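Local coordinates for protein probable zinc protease (Pseudomonas aeruginosa, PDB 4NNZ) that probably cleaves peptides as a zinc-dependent metallopeptidase of the M16 family, forming the PA0372 subunit of the heterodimeric PA0371-PA0372 protease, at residues A[51-55]-A[127-131]; A[148-152]-A[415-419]. All blocks are in the same frame, centred on the assembly; numbering follows the deposited sequence.

Contact 1: A[51-55]-A[127-131]; sequences HALEH and VIKEE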
loop_
_atom_site.group_PDB
_atom_site.type_symbol
_atom_site.label_atom_id
_atom_site.label_comp_id
_atom_site.label_asym_id
_atom_site.label_seq_id
_atom_site.Cartn_x
_atom_site.Cartn_y
_atom_site.Cartn_z
ATOM N N HIS A 51 11.444 -11.748 -2.562
ATOM C CA HIS A 51 11.602 -12.520 -3.745
ATOM C C HIS A 51 12.988 -12.393 -4.391
ATOM O O HIS A 51 13.474 -13.320 -4.946
ATOM C CB HIS A 51 10.476 -12.201 -4.695
ATOM C CG HIS A 51 10.692 -12.738 -6.053
ATOM N ND1 HIS A 51 11.503 -12.119 -6.964
ATOM C CD2 HIS A 51 10.241 -13.857 -6.644
ATOM C CE1 HIS A 51 11.549 -12.840 -8.058
ATOM N NE2 HIS A 51 10.781 -13.894 -7.893
ATOM N N ALA A 52 13.575 -11.227 -4.378
ATOM C CA ALA A 52 14.915 -11.067 -4.860
ATOM C C ALA A 52 15.939 -11.779 -4.019
ATOM O O ALA A 52 16.868 -12.360 -4.518
ATOM C CB ALA A 52 15.267 -9.609 -4.959
ATOM N N LEU A 53 15.786 -11.680 -2.723
ATOM C CA LEU A 53 16.739 -12.243 -1.833
ATOM C C LEU A 53 16.745 -13.725 -2.034
ATOM O O LEU A 53 17.771 -14.338 -1.978
ATOM C CB LEU A 53 16.400 -11.883 -0.403
ATOM C CG LEU A 53 17.315 -12.348 0.716
ATOM C CD1 LEU A 53 18.744 -11.918 0.519
ATOM C CD2 LEU A 53 16.816 -11.889 2.054
ATOM N N GLU A 54 15.582 -14.289 -2.264
ATOM C CA GLU A 54 15.449 -15.695 -2.494
ATOM C C GLU A 54 16.101 -16.074 -3.791
ATOM O O GLU A 54 16.878 -16.976 -3.858
ATOM C CB GLU A 54 13.989 -16.068 -2.522
ATOM C CG GLU A 54 13.704 -17.444 -3.060
ATOM C CD GLU A 54 13.142 -17.428 -4.443
ATOM O OE1 GLU A 54 12.043 -16.935 -4.634
ATOM O OE2 GLU A 54 13.810 -17.910 -5.340
ATOM N N HIS A 55 15.764 -15.358 -4.827
ATOM C CA HIS A 55 16.344 -15.581 -6.111
ATOM C C HIS A 55 17.864 -15.604 -6.031
ATOM O O HIS A 55 18.515 -16.338 -6.721
ATOM C CB HIS A 55 15.870 -14.498 -7.049
ATOM C CG HIS A 55 16.352 -14.657 -8.442
ATOM N ND1 HIS A 55 15.596 -15.237 -9.425
ATOM C CD2 HIS A 55 17.522 -14.323 -9.019
ATOM C CE1 HIS A 55 16.277 -15.248 -10.550
ATOM N NE2 HIS A 55 17.452 -14.701 -10.330
ATOM N N VAL A 127 18.090 -9.735 -14.301
ATOM C CA VAL A 127 17.312 -10.894 -14.586
ATOM C C VAL A 127 15.950 -10.694 -13.985
ATOM O O VAL A 127 14.961 -10.958 -14.606
ATOM C CB VAL A 127 17.950 -12.127 -13.928
ATOM C CG1 VAL A 127 17.045 -13.324 -13.946
ATOM C CG2 VAL A 127 19.256 -12.477 -14.563
ATOM N N ILE A 128 15.908 -10.238 -12.752
ATOM C CA ILE A 128 14.670 -10.050 -12.063
ATOM C C ILE A 128 13.826 -9.022 -12.735
ATOM O O ILE A 128 12.661 -9.213 -12.902
ATOM C CB ILE A 128 14.945 -9.647 -10.632
ATOM C CG1 ILE A 128 15.603 -10.791 -9.922
ATOM C CG2 ILE A 128 13.676 -9.327 -9.900
ATOM C CD1 ILE A 128 16.187 -10.404 -8.602
ATOM N N LYS A 129 14.432 -7.929 -13.118
ATOM C CA LYS A 129 13.710 -6.880 -13.754
ATOM C C LYS A 129 13.177 -7.415 -15.033
ATOM O O LYS A 129 12.084 -7.124 -15.446
ATOM C CB LYS A 129 14.644 -5.751 -14.068
ATOM C CG LYS A 129 14.977 -4.891 -12.892
ATOM C CD LYS A 129 15.624 -3.621 -13.347
ATOM C CE LYS A 129 17.121 -3.704 -13.304
ATOM N NZ LYS A 129 17.650 -2.471 -13.899
ATOM N N GLU A 130 14.008 -8.183 -15.688
ATOM C CA GLU A 130 13.639 -8.771 -16.927
ATOM C C GLU A 130 12.494 -9.716 -16.730
ATOM O O GLU A 130 11.571 -9.710 -17.475
ATOM C CB GLU A 130 14.850 -9.468 -17.498
ATOM C CG GLU A 130 14.590 -10.318 -18.703
ATOM C CD GLU A 130 14.262 -9.497 -19.910
ATOM O OE1 GLU A 130 13.889 -8.330 -19.755
ATOM O OE2 GLU A 130 14.373 -10.009 -21.021
ATOM N N GLU A 131 12.546 -10.503 -15.682
ATOM C CA GLU A 131 11.486 -11.419 -15.362
ATOM C C GLU A 131 10.174 -10.687 -15.109
ATOM O O GLU A 131 9.147 -11.200 -15.411
ATOM C CB GLU A 131 11.883 -12.310 -14.183
ATOM C CG GLU A 131 10.737 -12.858 -13.355
ATOM C CD GLU A 131 11.137 -13.969 -12.427
ATOM O OE1 GLU A 131 11.933 -13.719 -11.523
ATOM O OE2 GLU A 131 10.648 -15.095 -12.588
#
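Ile128 lies over one face of the His55 ring, its CG1 4.2 Å from the ring centroid and 12° off the normal, a CH-pi contact. Ile128 CD1 also meets the methyl of Ala52, 3.8 Å from Ala52 CB. Val127 CG1 touches the His55 ring too, 3.9 Å from His55 NE2. HALEH is the inverted zinc motif HXXEH of M16 peptidases, whose histidines and a glutamate on a later helix hold the metal. No metal is modelled here, but Glu131, 76 residues after His55, is probably the third ligand, as in relatives. Glu131 OE1 is 3.6 Å from His51 CE1, near the ring plane, 3.8 Å from His51 NE2 and 4.5 Å from His55 ND1; His51 NE2 and His55 ND1 are 5.2 Å apart, so three potential ligand atoms converge. Glu54, by the motif probably the general base, does not reach 127-131; its OE1 is hydrogen-bonded to Thr84 OG1. The segment axes approach to 11.5 Å at 124°, and a weak hydrogen bond joins Glu124 OE1 to His55 NE2.

Contact 2: A[148-152]-A[415-419]; sequences FKAAA and LTLAQ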
loop_
_atom_site.group_PDB
_atom_site.type_symbol
_atom_site.label_atom_id
_atom_site.label_comp_id
_atom_site.label_asym_id
_atom_site.label_seq_id
_atom_site.Cartn_x
_atom_site.Cartn_y
_atom_site.Cartn_z
ATOM N N PHE A 148 -5.688 -5.549 -9.982
ATOM C CA PHE A 148 -6.904 -5.914 -9.303
ATOM C C PHE A 148 -6.618 -6.094 -7.856
ATOM O O PHE A 148 -7.339 -5.639 -7.025
ATOM C CB PHE A 148 -7.484 -7.181 -9.933
ATOM C CG PHE A 148 -8.444 -7.915 -9.076
ATOM C CD1 PHE A 148 -9.723 -7.471 -8.926
ATOM C CD2 PHE A 148 -8.069 -9.059 -8.444
ATOM C CE1 PHE A 148 -10.604 -8.147 -8.148
ATOM C CE2 PHE A 148 -8.942 -9.742 -7.656
ATOM C CZ PHE A 148 -10.212 -9.290 -7.519
ATOM N N LYS A 149 -5.526 -6.763 -7.593
ATOM C CA LYS A 149 -5.057 -7.002 -6.264
ATOM C C LYS A 149 -4.695 -5.750 -5.502
ATOM O O LYS A 149 -5.015 -5.655 -4.362
ATOM C CB LYS A 149 -3.892 -7.977 -6.278
ATOM C CG LYS A 149 -3.686 -8.681 -4.964
ATOM C CD LYS A 149 -2.980 -10.000 -5.098
ATOM C CE LYS A 149 -2.255 -10.394 -3.834
ATOM N NZ LYS A 149 -0.824 -10.073 -3.912
ATOM N N ALA A 150 -4.064 -4.784 -6.132
ATOM C CA ALA A 150 -3.818 -3.532 -5.486
ATOM C C ALA A 150 -5.084 -2.762 -5.077
ATOM O O ALA A 150 -5.158 -2.248 -4.006
ATOM C CB ALA A 150 -2.934 -2.689 -6.358
ATOM N N ALA A 151 -6.060 -2.679 -5.950
ATOM C CA ALA A 151 -7.340 -2.107 -5.629
ATOM C C ALA A 151 -8.129 -2.878 -4.584
ATOM O O ALA A 151 -8.806 -2.302 -3.797
ATOM C CB ALA A 151 -8.156 -1.905 -6.868
ATOM N N ALA A 152 -8.049 -4.187 -4.607
ATOM C CA ALA A 152 -8.702 -5.027 -3.634
ATOM C C ALA A 152 -8.180 -4.984 -2.202
ATOM O O ALA A 152 -8.881 -5.321 -1.298
ATOM C CB ALA A 152 -8.795 -6.438 -4.139
ATOM N N LEU A 415 -16.726 -5.491 -2.553
ATOM C CA LEU A 415 -16.404 -5.906 -3.876
ATOM C C LEU A 415 -15.393 -5.053 -4.607
ATOM O O LEU A 415 -15.499 -3.866 -4.616
ATOM C CB LEU A 415 -17.678 -5.944 -4.689
ATOM C CG LEU A 415 -17.539 -6.096 -6.183
ATOM C CD1 LEU A 415 -17.170 -7.515 -6.508
ATOM C CD2 LEU A 415 -18.822 -5.735 -6.854
ATOM N N THR A 416 -14.410 -5.702 -5.210
ATOM C CA THR A 416 -13.575 -5.148 -6.241
ATOM C C THR A 416 -13.874 -5.921 -7.497
ATOM O O THR A 416 -13.745 -7.097 -7.539
ATOM C CB THR A 416 -12.096 -5.341 -5.949
ATOM O OG1 THR A 416 -11.823 -5.033 -4.604
ATOM C CG2 THR A 416 -11.289 -4.465 -6.771
ATOM N N LEU A 417 -14.299 -5.226 -8.519
ATOM C CA LEU A 417 -14.618 -5.829 -9.777
ATOM C C LEU A 417 -13.786 -5.211 -10.872
ATOM O O LEU A 417 -13.688 -4.034 -10.954
ATOM C CB LEU A 417 -16.089 -5.639 -10.081
ATOM C CG LEU A 417 -16.554 -6.013 -11.464
ATOM C CD1 LEU A 417 -17.988 -6.417 -11.449
ATOM C CD2 LEU A 417 -16.333 -4.895 -12.432
ATOM N N ALA A 418 -13.180 -6.025 -11.713
ATOM C CA ALA A 418 -12.401 -5.509 -12.811
ATOM C C ALA A 418 -12.763 -6.062 -14.169
ATOM O O ALA A 418 -12.887 -7.221 -14.309
ATOM C CB ALA A 418 -10.946 -5.735 -12.547
ATOM N N GLN A 419 -12.881 -5.211 -15.171
ATOM C CA GLN A 419 -13.113 -5.645 -16.525
ATOM C C GLN A 419 -11.810 -5.611 -17.258
ATOM O O GLN A 419 -11.154 -4.615 -17.285
ATOM C CB GLN A 419 -14.122 -4.743 -17.219
ATOM C CG GLN A 419 -15.379 -4.525 -16.410
ATOM C CD GLN A 419 -16.565 -3.995 -17.175
ATOM O OE1 GLN A 419 -16.452 -3.213 -18.082
ATOM N NE2 GLN A 419 -17.722 -4.405 -16.765
#
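Apolar packing comes first. Phe148 CD1 lies 4.2 Å from Ala418 CB, and Ala151 CB lies 4.0 Å from Thr416 CG2, so the helix presents one aromatic ring and small methyls to the strand. The short side chains permit a close approach: the segment axes come within 8.5 Å, and the Ala152 and Thr416 CA atoms within 5.5 Å. Polar atoms take part by proximity, as no hydrogen bond crosses between the segments. Phe148 CE1 approaches Thr416 O at 3.4 Å, with the carbonyl at the ring edge near its plane, and Thr416 OG1 sits 3.3 Å from Ala152 CA. Thr416 and Ala418 both point toward the helix, whereas Leu417 between them points away, the alternation expected of an extended strand. At 156° the helix and strand run nearly antiparallel. The strand belongs to a mixed sheet, with backbone hydrogen bonds to 233-240 and 246-253. Helix 140-152, from the N-terminal M16 region, packs on one face of it, joining the chain's two halves; Ala152 O also bonds to Asn252 ND2, fixing the helix's last residue to this sheet. Leu415 and Leu417 pack on helix 325-341, which covers the other face, while Phe148 reaches on to Ile248 and Leu310.

Overall arrangement
Contact 1 precedes contact 2 along the chain; the two are in series, with centres 26 Å apart and nearest atoms about 12 Å apart. Consecutive helices connect them: 118-137 supplies Glu131 to contact 1, and 140-152 follows it to pack on strand 415-422 in contact 2. In contact 1, helix 49-56 touches strands 80-84 and 89-96 of the six-strand sheet; contact 2 instead lies on the five-strand sheet that includes 233-240 and 246-253. The chain thus passes from the HXXEH region, probably the zinc site, to the second sheet, and contact 2 joins the N-terminal M16 region to the C-terminal half, consistent with the two-domain build of M16 subunits.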